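Peptide ABC transporter permease (Staphylococcus hominis, PDB 6EXS) probably carries small peptides across the bacterial membrane as a proton-coupled transporter, and binds a thioalcohol-conjugated peptide, a precursor of human axillary malodour. Local coordinates at residues 38-43 / 57-62; 68-73 / 120-125. All blocks are in the same frame, centred on the assembly; numbering follows the deposited sequence.

Overall arrangement
Both contacts are buried helix-to-helix seams that share one element: the early part of helix 56-72 meets helix 16-44 in contact 1, and its last turns meet helix 110-137 in contact 2. Their centres lie about 17 Å apart. In contact 1 the segments run nearly antiparallel, on helices that are neighbours along the chain, and the seam is made of methionine and isoleucine side chains packed on an alanine methyl and its carbonyl oxygen. In contact 2 the segment axes are roughly parallel and closer together; apolar packing there is joined by a serine hydroxyl, a bridging water and a lipid chain alongside. Contact 2 also lies nearer the centre of the chain.

Contact 1 of 2, residues 38-43 / 57-62; sequences MLIFYM and TTAMSI
Met43 lays its side chain over Ala59 and Ile62, about one turn apart on the facing helix. At its base, CB of Met43 rests on CB of Ala59 at 3.9 Å, the pair where the two backbones come nearest. Farther out, SD of Met43 packs on CG2 of Ile62 at 3.7 Å, the two side chains crossing obliquely. A bend at chi3 (-77°) swings the terminal methyl toward Ala59, and CE of Met43 comes to 3.5 Å from O of Ala59. Ile40, nearly one turn earlier, reaches the same carbonyl: its CD1 lies 3.6 Å from O of Ala59. Chi1 (-176°) sets CG1 of Ile40 anti to the backbone N, and chi2 then places CD1, so that the branch reaches Ala59 although the bond from CA to CB does not point at it. CD1 also touches CB of Ala59, so this small methyl is met by both Ile40 and Met43. CG of Met60 brushes CD1 of Ile40 at the margin.

The contact is made by apolar side chains and by methyl groups packed on a carbonyl oxygen. Met63, one turn beyond Ala59, continues the seam by touching Leu39, Ile40 and Met43. Elsewhere, Ser61 OG bonds to Gly449 O and Met60 O receives Asn307 ND2, tying helix 56-72 to other parts of the transporter.

The segment axes lie 9.4 Å apart, with their directions at 155°. Such near-antiparallel packing of consecutive transmembrane helices across a short connection is a helical hairpin, here formed by helices 16-44 and 56-72 of the major facilitator fold.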
loop_
_atom_site.group_PDB
_atom_site.type_symbol
_atom_site.label_atom_id
_atom_site.label_comp_id
_atom_site.label_asym_id
_atom_site.label_seq_id
_atom_site.Cartn_x
_atom_site.Cartn_y
_atom_site.Cartn_z
ATOM N N MET A 38 -9.709 -5.684 -10.232
ATOM C CA MET A 38 -10.002 -6.713 -11.228
ATOM C C MET A 38 -9.173 -7.966 -11.037
ATOM O O MET A 38 -9.671 -9.054 -11.313
ATOM C CB MET A 38 -9.715 -6.181 -12.640
ATOM C CG MET A 38 -10.625 -5.062 -13.090
ATOM S SD MET A 38 -10.373 -4.717 -14.851
ATOM C CE MET A 38 -11.498 -5.837 -15.552
ATOM N N LEU A 39 -7.892 -7.819 -10.635
ATOM C CA LEU A 39 -6.930 -8.925 -10.516
ATOM C C LEU A 39 -7.431 -10.121 -9.708
ATOM O O LEU A 39 -7.261 -11.245 -10.178
ATOM C CB LEU A 39 -5.557 -8.460 -9.996
ATOM C CG LEU A 39 -4.362 -9.348 -10.393
ATOM C CD1 LEU A 39 -4.030 -9.220 -11.878
ATOM C CD2 LEU A 39 -3.130 -9.002 -9.567
ATOM N N ILE A 40 -8.061 -9.902 -8.537
ATOM C CA ILE A 40 -8.544 -11.003 -7.692
ATOM C C ILE A 40 -9.582 -11.866 -8.430
ATOM O O ILE A 40 -9.437 -13.084 -8.440
ATOM C CB ILE A 40 -9.017 -10.540 -6.269
ATOM C CG1 ILE A 40 -9.419 -11.748 -5.361
ATOM C CG2 ILE A 40 -10.123 -9.452 -6.305
ATOM C CD1 ILE A 40 -8.303 -12.700 -4.933
ATOM N N PHE A 41 -10.568 -11.242 -9.100
ATOM C CA PHE A 41 -11.607 -11.950 -9.850
ATOM C C PHE A 41 -11.059 -12.601 -11.104
ATOM O O PHE A 41 -11.370 -13.762 -11.357
ATOM C CB PHE A 41 -12.798 -11.038 -10.143
ATOM C CG PHE A 41 -13.284 -10.375 -8.882
ATOM C CD1 PHE A 41 -13.857 -11.125 -7.861
ATOM C CD2 PHE A 41 -13.088 -9.013 -8.675
ATOM C CE1 PHE A 41 -14.246 -10.521 -6.670
ATOM C CE2 PHE A 41 -13.500 -8.408 -7.494
ATOM C CZ PHE A 41 -14.054 -9.166 -6.489
ATOM N N TYR A 42 -10.188 -11.888 -11.844
ATOM C CA TYR A 42 -9.528 -12.407 -13.039
ATOM C C TYR A 42 -8.752 -13.703 -12.726
ATOM O O TYR A 42 -8.796 -14.632 -13.519
ATOM C CB TYR A 42 -8.581 -11.346 -13.612
ATOM C CG TYR A 42 -7.757 -11.814 -14.790
ATOM C CD1 TYR A 42 -8.369 -12.292 -15.948
ATOM C CD2 TYR A 42 -6.368 -11.729 -14.772
ATOM C CE1 TYR A 42 -7.618 -12.681 -17.055
ATOM C CE2 TYR A 42 -5.604 -12.110 -15.877
ATOM C CZ TYR A 42 -6.236 -12.589 -17.018
ATOM O OH TYR A 42 -5.497 -12.970 -18.113
ATOM N N MET A 43 -8.077 -13.774 -11.559
ATOM C CA MET A 43 -7.325 -14.958 -11.137
ATOM C C MET A 43 -8.191 -16.186 -10.782
ATOM O O MET A 43 -7.941 -17.263 -11.335
ATOM C CB MET A 43 -6.379 -14.617 -9.981
ATOM C CG MET A 43 -5.217 -13.755 -10.406
ATOM S SD MET A 43 -3.967 -13.610 -9.127
ATOM C CE MET A 43 -4.729 -12.437 -8.041
ATOM N N THR A 57 -7.595 -19.806 -2.768
ATOM C CA THR A 57 -6.614 -19.540 -1.713
ATOM C C THR A 57 -5.317 -18.994 -2.310
ATOM O O THR A 57 -4.803 -17.980 -1.809
ATOM C CB THR A 57 -6.439 -20.776 -0.811
ATOM O OG1 THR A 57 -7.623 -20.915 -0.024
ATOM C CG2 THR A 57 -5.233 -20.680 0.120
ATOM N N THR A 58 -4.822 -19.629 -3.407
ATOM C CA THR A 58 -3.610 -19.187 -4.114
ATOM C C THR A 58 -3.791 -17.772 -4.676
ATOM O O THR A 58 -2.878 -16.964 -4.541
ATOM C CB THR A 58 -3.167 -20.215 -5.152
ATOM O OG1 THR A 58 -3.056 -21.475 -4.500
ATOM C CG2 THR A 58 -1.832 -19.866 -5.795
ATOM N N ALA A 59 -4.973 -17.467 -5.255
ATOM C CA ALA A 59 -5.319 -16.146 -5.799
ATOM C C ALA A 59 -5.300 -15.071 -4.687
ATOM O O ALA A 59 -4.879 -13.938 -4.928
ATOM C CB ALA A 59 -6.697 -16.198 -6.455
ATOM N N MET A 60 -5.763 -15.451 -3.472
ATOM C CA MET A 60 -5.816 -14.626 -2.267
ATOM C C MET A 60 -4.395 -14.343 -1.771
ATOM O O MET A 60 -4.059 -13.196 -1.502
ATOM C CB MET A 60 -6.648 -15.326 -1.172
ATOM C CG MET A 60 -8.154 -15.350 -1.444
ATOM S SD MET A 60 -9.157 -15.607 0.051
ATOM C CE MET A 60 -8.933 -17.324 0.326
ATOM N N SER A 61 -3.558 -15.388 -1.688
ATOM C CA SER A 61 -2.143 -15.314 -1.300
ATOM C C SER A 61 -1.349 -14.366 -2.228
ATOM O O SER A 61 -0.653 -13.482 -1.715
ATOM C CB SER A 61 -1.517 -16.706 -1.285
ATOM O OG SER A 61 -0.147 -16.617 -0.932
ATOM N N ILE A 62 -1.504 -14.520 -3.583
ATOM C CA ILE A 62 -0.870 -13.677 -4.615
ATOM C C ILE A 62 -1.142 -12.170 -4.369
ATOM O O ILE A 62 -0.201 -11.382 -4.378
ATOM C CB ILE A 62 -1.249 -14.140 -6.057
ATOM C CG1 ILE A 62 -0.601 -15.514 -6.387
ATOM C CG2 ILE A 62 -0.872 -13.077 -7.115
ATOM C CD1 ILE A 62 -1.267 -16.360 -7.497
#

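Contact 2 of 2, residues 68-73 / 120-125; sequences ALIYMS and FIIIGS. With OLC ((2R)-2,3-dihydroxypropyl (9Z)-octadec-9-enoate), chain C.
Ile122 fits the groove between Leu69, Ile70 and Ser73, where two roughly parallel transmembrane helices of the major facilitator fold meet. The segment axes approach to 8.2 Å at 29°. Both branches of Ile122 are used: CG2 sits 3.8 Å from O of Leu69 and near OG of Ser73, while CG1 and CD1 lie against CB of Leu69, each at 3.8 Å, and CD1 also touches the CD1 methyl of Leu69. Leu69 and Ile122 thus cross over one another, and CG1 of Ile70 lies near CG1 of Ile122 beside them. In return Ile70 bulges toward the small Ser125, a turn further along helix 110-137, its CG2 meeting CB of Ser125 at 3.9 Å. Tyr66 adds a further cover to Ile121 and Ile122.

Polar groups close the far end. Ser73 OG lies 2.9 Å from O of Ile122, with O of Leu69 and O of Ile70 also close to it, so this one hydroxyl sits among three carbonyls of the two helices. A water donates to O of Ile70 at 2.7 Å and, weakly, to O of Ser125, bridging the helices. Along one flank runs a monoolein chain, with its C11 3.7 Å from CB of Ser73 and its C5 against CD2 of Leu69.

Ser125 turns its own hydroxyl back into its helix: OG donates to O of Ile121 at 2.8 Å, tilted 35° from the carbonyl plane, while N of Ser125 reaches the same oxygen from the opposite face.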
loop_
_atom_site.group_PDB
_atom_site.type_symbol
_atom_site.label_atom_id
_atom_site.label_comp_id
_atom_site.label_asym_id
_atom_site.label_seq_id
_atom_site.Cartn_x
_atom_site.Cartn_y
_atom_site.Cartn_z
ATOM N N ALA A 68 2.732 -6.719 -0.575
ATOM C CA ALA A 68 3.918 -6.713 0.290
ATOM C C ALA A 68 5.173 -6.368 -0.518
ATOM O O ALA A 68 6.008 -5.600 -0.034
ATOM C CB ALA A 68 4.088 -8.076 0.954
ATOM N N LEU A 69 5.294 -6.911 -1.757
ATOM C CA LEU A 69 6.467 -6.675 -2.605
ATOM C C LEU A 69 6.536 -5.265 -3.138
ATOM O O LEU A 69 7.631 -4.726 -3.213
ATOM C CB LEU A 69 6.612 -7.706 -3.728
ATOM C CG LEU A 69 7.103 -9.091 -3.271
ATOM C CD1 LEU A 69 6.810 -10.140 -4.303
ATOM C CD2 LEU A 69 8.590 -9.086 -2.933
ATOM N N ILE A 70 5.383 -4.643 -3.448
ATOM C CA ILE A 70 5.323 -3.251 -3.908
ATOM C C ILE A 70 5.916 -2.296 -2.856
ATOM O O ILE A 70 6.738 -1.451 -3.204
ATOM C CB ILE A 70 3.886 -2.855 -4.364
ATOM C CG1 ILE A 70 3.621 -3.386 -5.781
ATOM C CG2 ILE A 70 3.657 -1.322 -4.285
ATOM C CD1 ILE A 70 2.259 -3.642 -6.069
ATOM N N TYR A 71 5.539 -2.487 -1.574
ATOM C CA TYR A 71 5.991 -1.696 -0.430
ATOM C C TYR A 71 7.440 -2.006 -0.039
ATOM O O TYR A 71 8.165 -1.079 0.322
ATOM C CB TYR A 71 5.007 -1.837 0.753
ATOM C CG TYR A 71 3.698 -1.110 0.502
ATOM C CD1 TYR A 71 2.693 -1.690 -0.265
ATOM C CD2 TYR A 71 3.497 0.186 0.964
ATOM C CE1 TYR A 71 1.522 -1.000 -0.571
ATOM C CE2 TYR A 71 2.323 0.885 0.674
ATOM C CZ TYR A 71 1.334 0.284 -0.093
ATOM O OH TYR A 71 0.161 0.945 -0.385
ATOM N N MET A 72 7.878 -3.295 -0.154
ATOM C CA MET A 72 9.258 -3.740 0.139
ATOM C C MET A 72 10.264 -3.185 -0.867
ATOM O O MET A 72 11.363 -2.804 -0.477
ATOM C CB MET A 72 9.360 -5.274 0.143
ATOM C CG MET A 72 9.251 -5.902 1.507
ATOM S SD MET A 72 8.971 -7.681 1.371
ATOM C CE MET A 72 8.153 -7.983 2.893
ATOM N N SER A 73 9.895 -3.138 -2.156
ATOM C CA SER A 73 10.768 -2.640 -3.222
ATOM C C SER A 73 11.009 -1.103 -3.197
ATOM O O SER A 73 11.896 -0.633 -3.914
ATOM C CB SER A 73 10.260 -3.089 -4.586
ATOM O OG SER A 73 9.026 -2.463 -4.890
ATOM N N PHE A 120 7.127 -6.314 -13.447
ATOM C CA PHE A 120 7.309 -4.941 -13.927
ATOM C C PHE A 120 6.651 -3.903 -13.007
ATOM O O PHE A 120 7.226 -2.834 -12.785
ATOM C CB PHE A 120 6.824 -4.798 -15.383
ATOM C CG PHE A 120 7.741 -5.398 -16.428
ATOM C CD1 PHE A 120 8.967 -4.814 -16.721
ATOM C CD2 PHE A 120 7.357 -6.517 -17.151
ATOM C CE1 PHE A 120 9.811 -5.363 -17.689
ATOM C CE2 PHE A 120 8.204 -7.072 -18.115
ATOM C CZ PHE A 120 9.424 -6.489 -18.379
ATOM N N ILE A 121 5.461 -4.222 -12.444
ATOM C CA ILE A 121 4.784 -3.295 -11.535
ATOM C C ILE A 121 5.499 -3.271 -10.167
ATOM O O ILE A 121 5.670 -2.174 -9.631
ATOM C CB ILE A 121 3.246 -3.497 -11.459
ATOM C CG1 ILE A 121 2.601 -3.101 -12.823
ATOM C CG2 ILE A 121 2.610 -2.689 -10.292
ATOM C CD1 ILE A 121 1.202 -3.715 -13.136
ATOM N N ILE A 122 5.993 -4.425 -9.645
ATOM C CA ILE A 122 6.758 -4.452 -8.381
ATOM C C ILE A 122 8.003 -3.543 -8.501
ATOM O O ILE A 122 8.203 -2.677 -7.652
ATOM C CB ILE A 122 7.109 -5.886 -7.875
ATOM C CG1 ILE A 122 5.859 -6.599 -7.331
ATOM C CG2 ILE A 122 8.219 -5.844 -6.784
ATOM C CD1 ILE A 122 5.910 -8.103 -7.432
ATOM N N ILE A 123 8.785 -3.716 -9.588
ATOM C CA ILE A 123 10.012 -2.974 -9.860
ATOM C C ILE A 123 9.731 -1.499 -10.156
ATOM O O ILE A 123 10.403 -0.635 -9.586
ATOM C CB ILE A 123 10.878 -3.665 -10.960
ATOM C CG1 ILE A 123 11.360 -5.048 -10.451
ATOM C CG2 ILE A 123 12.080 -2.757 -11.365
ATOM C CD1 ILE A 123 12.313 -5.748 -11.310
ATOM N N GLY A 124 8.760 -1.237 -11.032
ATOM C CA GLY A 124 8.353 0.114 -11.387
ATOM C C GLY A 124 7.889 0.916 -10.189
ATOM O O GLY A 124 8.351 2.041 -10.003
ATOM N N SER A 125 6.988 0.334 -9.348
ATOM C CA SER A 125 6.442 0.958 -8.129
ATOM C C SER A 125 7.528 1.259 -7.073
ATOM O O SER A 125 7.514 2.332 -6.474
ATOM C CB SER A 125 5.310 0.127 -7.532
ATOM O OG SER A 125 4.262 -0.072 -8.472
HETATM C C10 OLC C . 14.191 -3.386 -6.743
HETATM C C9 OLC C . 14.011 -4.685 -6.533
HETATM C C11 OLC C . 13.160 -2.293 -6.720
HETATM C C8 OLC C . 12.727 -5.398 -6.218
HETATM C C24 OLC C . 17.937 -4.802 2.766
HETATM C C12 OLC C . 13.644 -1.006 -7.370
HETATM C C7 OLC C . 12.878 -6.451 -5.120
HETATM C C6 OLC C . 11.682 -6.517 -4.183
HETATM C C5 OLC C . 11.917 -7.261 -2.875
HETATM C C4 OLC C . 12.950 -6.645 -1.945
HETATM C C3 OLC C . 12.767 -7.056 -0.493
HETATM C C2 OLC C . 14.031 -6.945 0.356
HETATM C C21 OLC C . 16.750 -4.439 0.564
HETATM C C1 OLC C . 14.630 -5.570 0.450
HETATM C C22 OLC C . 17.031 -3.905 1.952
HETATM O O19 OLC C . 14.016 -4.542 0.339
HETATM O O25 OLC C . 18.303 -4.170 3.987
HETATM O O23 OLC C . 17.649 -2.627 1.811
HETATM O O20 OLC C . 15.950 -5.640 0.690
HETATM O O HOH W 1 7.153 1.194 -3.687
#